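Local coordinates for protein endo-1,4-beta-xylanase D (Paenibacillus polymyxa, PDB 1W0N) that probably binds xylan through a calcium-dependent family 36 carbohydrate-binding module attached to a xylanase that cleaves beta-1,4-xylan, at residues S47-N58 and S98-I109. Residues are numbered along the deposited sequence; the frame is centred on the assembly and turned at random.
Sequences SYSQYFANSTHN and SNITHATGDQEI. With SO4 (sulfate ion), chain D.
Phe52, His57 and His102 form an aromatic cluster where two neighbouring chain crossings run side by side from one beta sheet to the other. His102 CE1 sits over the centre of one face of the Phe52 ring, 3.5 Å from Phe52 CD2, with the planes at 40°. Gln50 CG lies against the opposite face, offset toward the rim. His57 ND1 and His102 NE2 share a hydrogen bond of 2.7 Å, rim to rim. The other ring nitrogen, His102 ND1, donates in its ring plane to Ala103 O at 2.7 Å, which fixes the rotation of the imidazole. His102 CG stands between its backbone N and carbonyl carbon (chi1 54°), which brings the ring in toward 47-58, and Ser55 O lies over its face. Antiparallel pairing is found at both ends of the crossings, within each sheet of this beta sandwich; the crossings themselves, through 53-55 and 102-104, link the two sheets. In one sheet Tyr48, Gln50 and Phe52 pair with Ile109, Gln107 and Gly105; in the other His57 pairs with Ile100. Beside that pair, Thr56 OG1 and Thr101 OG1 are hydrogen-bonded at 2.7 Å. Ile109 packs between the sheets: its CB is 3.6 Å from Tyr48 CE1, and its CD1 is 3.8 Å from Phe52 CE2. Phe129, in the facing sheet, meets the Phe52 ring edge-to-face.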
loop_
_atom_site.group_PDB
_atom_site.type_symbol
_atom_site.label_atom_id
_atom_site.label_comp_id
_atom_site.label_asym_id
_atom_site.label_seq_id
_atom_site.Cartn_x
_atom_site.Cartn_y
_atom_site.Cartn_z
ATOM N N SER A 47 -3.629 -6.554 -3.415
ATOM C CA SER A 47 -3.229 -7.574 -2.463
ATOM C C SER A 47 -2.410 -8.664 -3.110
ATOM O O SER A 47 -2.491 -8.906 -4.314
ATOM C CB SER A 47 -4.428 -8.189 -1.773
ATOM O OG SER A 47 -5.214 -8.923 -2.675
ATOM N N TYR A 48 -1.629 -9.361 -2.285
ATOM C CA TYR A 48 -0.929 -10.557 -2.717
ATOM C C TYR A 48 -0.559 -11.341 -1.462
ATOM O O TYR A 48 -0.662 -10.848 -0.345
ATOM C CB TYR A 48 0.315 -10.220 -3.571
ATOM C CG TYR A 48 1.495 -9.779 -2.781
ATOM C CD1 TYR A 48 1.584 -8.501 -2.237
ATOM C CD2 TYR A 48 2.517 -10.685 -2.504
ATOM C CE1 TYR A 48 2.672 -8.146 -1.445
ATOM C CE2 TYR A 48 3.599 -10.338 -1.724
ATOM C CZ TYR A 48 3.676 -9.066 -1.180
ATOM O OH TYR A 48 4.727 -8.684 -0.402
ATOM N N SER A 49 -0.125 -12.595 -1.650
ATOM C CA SER A 49 0.272 -13.436 -0.542
ATOM C C SER A 49 1.781 -13.452 -0.396
ATOM O O SER A 49 2.499 -13.724 -1.356
ATOM C CB SER A 49 -0.223 -14.868 -0.765
ATOM O OG SER A 49 -1.607 -14.909 -0.736
ATOM N N GLN A 50 2.255 -13.167 0.827
ATOM C CA GLN A 50 3.665 -13.122 1.154
ATOM C C GLN A 50 3.988 -14.167 2.209
ATOM O O GLN A 50 3.352 -14.202 3.259
ATOM C CB GLN A 50 4.018 -11.734 1.686
ATOM C CG GLN A 50 5.466 -11.537 2.138
ATOM C CD GLN A 50 6.451 -11.642 0.978
ATOM O OE1 GLN A 50 6.350 -10.876 -0.001
ATOM N NE2 GLN A 50 7.411 -12.534 1.095
ATOM N N TYR A 51 5.051 -14.956 1.978
ATOM C CA TYR A 51 5.557 -15.860 2.998
ATOM C C TYR A 51 6.568 -15.129 3.860
ATOM O O TYR A 51 7.485 -14.480 3.346
ATOM C CB TYR A 51 6.221 -17.085 2.348
ATOM C CG TYR A 51 6.879 -17.956 3.416
ATOM C CD1 TYR A 51 6.188 -18.813 4.249
ATOM C CD2 TYR A 51 8.273 -17.813 3.651
ATOM C CE1 TYR A 51 6.808 -19.508 5.260
ATOM C CE2 TYR A 51 8.898 -18.506 4.711
ATOM C CZ TYR A 51 8.175 -19.345 5.511
ATOM O OH TYR A 51 8.751 -20.017 6.538
ATOM N N PHE A 52 6.432 -15.255 5.186
ATOM C CA PHE A 52 7.360 -14.678 6.137
ATOM C C PHE A 52 7.997 -15.744 7.020
ATOM O O PHE A 52 7.296 -16.560 7.631
ATOM C CB PHE A 52 6.629 -13.722 7.083
ATOM C CG PHE A 52 6.120 -12.472 6.428
ATOM C CD1 PHE A 52 6.985 -11.527 5.906
ATOM C CD2 PHE A 52 4.756 -12.201 6.444
ATOM C CE1 PHE A 52 6.532 -10.336 5.407
ATOM C CE2 PHE A 52 4.294 -10.999 5.924
ATOM C CZ PHE A 52 5.162 -10.071 5.408
ATOM N N ALA A 53 9.311 -15.686 7.154
ATOM C CA ALA A 53 10.024 -16.462 8.175
ATOM C C ALA A 53 10.120 -15.701 9.502
ATOM O O ALA A 53 10.098 -16.304 10.570
ATOM C CB ALA A 53 11.423 -16.817 7.700
ATOM N N ASN A 54 10.196 -14.369 9.452
ATOM C CA ASN A 54 10.368 -13.530 10.627
ATOM C C ASN A 54 9.058 -12.837 10.952
ATOM O O ASN A 54 8.293 -12.468 10.066
ATOM C CB ASN A 54 11.409 -12.459 10.366
ATOM C CG ASN A 54 12.076 -11.970 11.668
ATOM O OD1 ASN A 54 11.401 -11.330 12.520
ATOM N ND2 ASN A 54 13.346 -12.217 11.833
ATOM N N SER A 55 8.827 -12.605 12.257
ATOM C CA SER A 55 7.622 -11.923 12.713
ATOM C C SER A 55 7.685 -10.395 12.684
ATOM O O SER A 55 6.628 -9.793 12.879
ATOM C CB SER A 55 7.282 -12.401 14.119
ATOM O OG SER A 55 8.402 -12.300 14.986
ATOM N N THR A 56 8.830 -9.775 12.444
ATOM C CA THR A 56 8.887 -8.309 12.437
ATOM C C THR A 56 9.657 -7.798 11.226
ATOM O O THR A 56 10.746 -8.279 10.912
ATOM C CB THR A 56 9.504 -7.770 13.728
ATOM O OG1 THR A 56 8.603 -8.045 14.816
ATOM C CG2 THR A 56 9.658 -6.263 13.729
ATOM N N HIS A 57 9.078 -6.779 10.575
ATOM C CA HIS A 57 9.678 -6.140 9.419
ATOM C C HIS A 57 9.510 -4.630 9.469
ATOM O O HIS A 57 8.601 -4.101 10.088
ATOM C CB HIS A 57 9.009 -6.608 8.109
ATOM C CG HIS A 57 9.310 -8.034 7.797
ATOM N ND1 HIS A 57 8.660 -9.066 8.420
ATOM C CD2 HIS A 57 10.264 -8.566 7.000
ATOM C CE1 HIS A 57 9.207 -10.196 8.005
ATOM N NE2 HIS A 57 10.168 -9.936 7.149
ATOM N N ASN A 58 10.409 -3.965 8.726
ATOM C CA ASN A 58 10.195 -2.607 8.275
ATOM C C ASN A 58 9.539 -2.676 6.911
ATOM O O ASN A 58 9.877 -3.531 6.081
ATOM C CB ASN A 58 11.530 -1.871 8.167
ATOM C CG ASN A 58 12.305 -1.857 9.455
ATOM O OD1 ASN A 58 13.534 -2.186 9.479
ATOM N ND2 ASN A 58 11.672 -1.497 10.499
ATOM N N SER A 98 7.978 1.200 10.580
ATOM C CA SER A 98 9.107 0.466 11.086
ATOM C C SER A 98 8.711 -0.478 12.208
ATOM O O SER A 98 7.818 -0.206 13.012
ATOM C CB SER A 98 10.206 1.418 11.545
ATOM O OG SER A 98 10.753 2.108 10.407
ATOM N N ASN A 99 9.431 -1.614 12.276
ATOM C CA ASN A 99 9.328 -2.551 13.383
ATOM C C ASN A 99 7.918 -3.051 13.627
ATOM O O ASN A 99 7.423 -3.065 14.760
ATOM C CB ASN A 99 9.937 -1.964 14.671
ATOM C CG ASN A 99 11.334 -1.465 14.421
ATOM O OD1 ASN A 99 12.193 -2.222 13.963
ATOM N ND2 ASN A 99 11.563 -0.183 14.670
ATOM N N ILE A 100 7.268 -3.478 12.548
ATOM C CA ILE A 100 5.917 -3.984 12.594
ATOM C C ILE A 100 5.939 -5.493 12.829
ATOM O O ILE A 100 6.513 -6.232 12.033
ATOM C CB ILE A 100 5.193 -3.670 11.285
ATOM C CG1 ILE A 100 5.116 -2.155 11.016
ATOM C CG2 ILE A 100 3.831 -4.366 11.230
ATOM C CD1 ILE A 100 4.181 -1.487 11.951
ATOM N N THR A 101 5.298 -5.926 13.922
ATOM C CA THR A 101 5.161 -7.345 14.213
ATOM C C THR A 101 3.875 -7.879 13.598
ATOM O O THR A 101 2.838 -7.200 13.568
ATOM C CB THR A 101 5.210 -7.588 15.729
ATOM O OG1 THR A 101 6.467 -7.150 16.236
ATOM C CG2 THR A 101 5.080 -9.079 16.060
ATOM N N HIS A 102 3.951 -9.120 13.105
ATOM C CA HIS A 102 2.868 -9.775 12.421
ATOM C C HIS A 102 3.083 -11.305 12.483
ATOM O O HIS A 102 4.132 -11.766 12.927
ATOM C CB HIS A 102 2.822 -9.306 10.949
ATOM C CG HIS A 102 4.120 -9.491 10.260
ATOM N ND1 HIS A 102 4.538 -10.733 9.811
ATOM C CD2 HIS A 102 5.176 -8.655 10.063
ATOM C CE1 HIS A 102 5.778 -10.630 9.362
ATOM N NE2 HIS A 102 6.195 -9.381 9.493
ATOM N N ALA A 103 2.112 -12.085 12.033
ATOM C CA ALA A 103 2.240 -13.527 11.999
ATOM C C ALA A 103 3.207 -13.953 10.926
ATOM O O ALA A 103 3.437 -13.250 9.923
ATOM C CB ALA A 103 0.858 -14.143 11.770
ATOM N N THR A 104 3.791 -15.140 11.106
ATOM C CA THR A 104 4.686 -15.703 10.132
ATOM C C THR A 104 3.929 -16.670 9.220
ATOM O O THR A 104 2.696 -16.850 9.349
ATOM C CB THR A 104 5.891 -16.375 10.812
ATOM O OG1 THR A 104 5.416 -17.470 11.596
ATOM C CG2 THR A 104 6.647 -15.433 11.698
ATOM N N GLY A 105 4.649 -17.296 8.306
ATOM C CA GLY A 105 4.023 -18.138 7.318
ATOM C C GLY A 105 3.381 -17.314 6.206
ATOM O O GLY A 105 3.803 -16.173 5.958
ATOM N N ASP A 106 2.402 -17.891 5.533
ATOM C CA ASP A 106 1.735 -17.231 4.430
ATOM C C ASP A 106 0.739 -16.215 4.957
ATOM O O ASP A 106 -0.169 -16.572 5.714
ATOM C CB ASP A 106 1.015 -18.243 3.548
ATOM C CG ASP A 106 1.949 -19.210 2.937
ATOM O OD1 ASP A 106 2.910 -18.745 2.254
ATOM O OD2 ASP A 106 1.812 -20.461 3.122
ATOM N N GLN A 107 0.904 -14.957 4.534
ATOM C CA GLN A 107 0.025 -13.890 4.997
ATOM C C GLN A 107 -0.389 -13.021 3.818
ATOM O O GLN A 107 0.426 -12.626 2.993
ATOM C CB GLN A 107 0.739 -13.020 6.026
ATOM C CG GLN A 107 1.149 -13.790 7.289
ATOM C CD GLN A 107 -0.033 -14.394 8.049
ATOM O OE1 GLN A 107 -1.131 -13.867 8.007
ATOM N NE2 GLN A 107 0.201 -15.481 8.726
ATOM N N GLU A 108 -1.680 -12.685 3.785
ATOM C CA GLU A 108 -2.149 -11.721 2.814
ATOM C C GLU A 108 -1.612 -10.349 3.160
ATOM O O GLU A 108 -1.688 -9.906 4.309
ATOM C CB GLU A 108 -3.666 -11.649 2.810
ATOM C CG GLU A 108 -4.202 -10.625 1.802
ATOM C CD GLU A 108 -5.644 -10.337 2.016
ATOM O OE1 GLU A 108 -6.070 -9.694 3.064
ATOM O OE2 GLU A 108 -6.461 -10.689 1.177
ATOM N N ILE A 109 -1.081 -9.666 2.135
ATOM C CA ILE A 109 -0.681 -8.271 2.220
ATOM C C ILE A 109 -1.687 -7.475 1.414
ATOM O O ILE A 109 -1.936 -7.805 0.242
ATOM C CB ILE A 109 0.728 -8.071 1.624
ATOM C CG1 ILE A 109 1.742 -9.061 2.195
ATOM C CG2 ILE A 109 1.187 -6.622 1.801
ATOM C CD1 ILE A 109 1.854 -9.092 3.694
HETATM S S SO4 D . 10.789 -12.952 6.421
HETATM O O1 SO4 D . 12.169 -12.988 6.320
HETATM O O2 SO4 D . 10.383 -12.905 7.743
HETATM O O3 SO4 D . 10.274 -11.869 5.565
HETATM O O4 SO4 D . 10.587 -14.276 5.763
HETATM O O HOH W 1 -7.364 -9.597 -1.196
#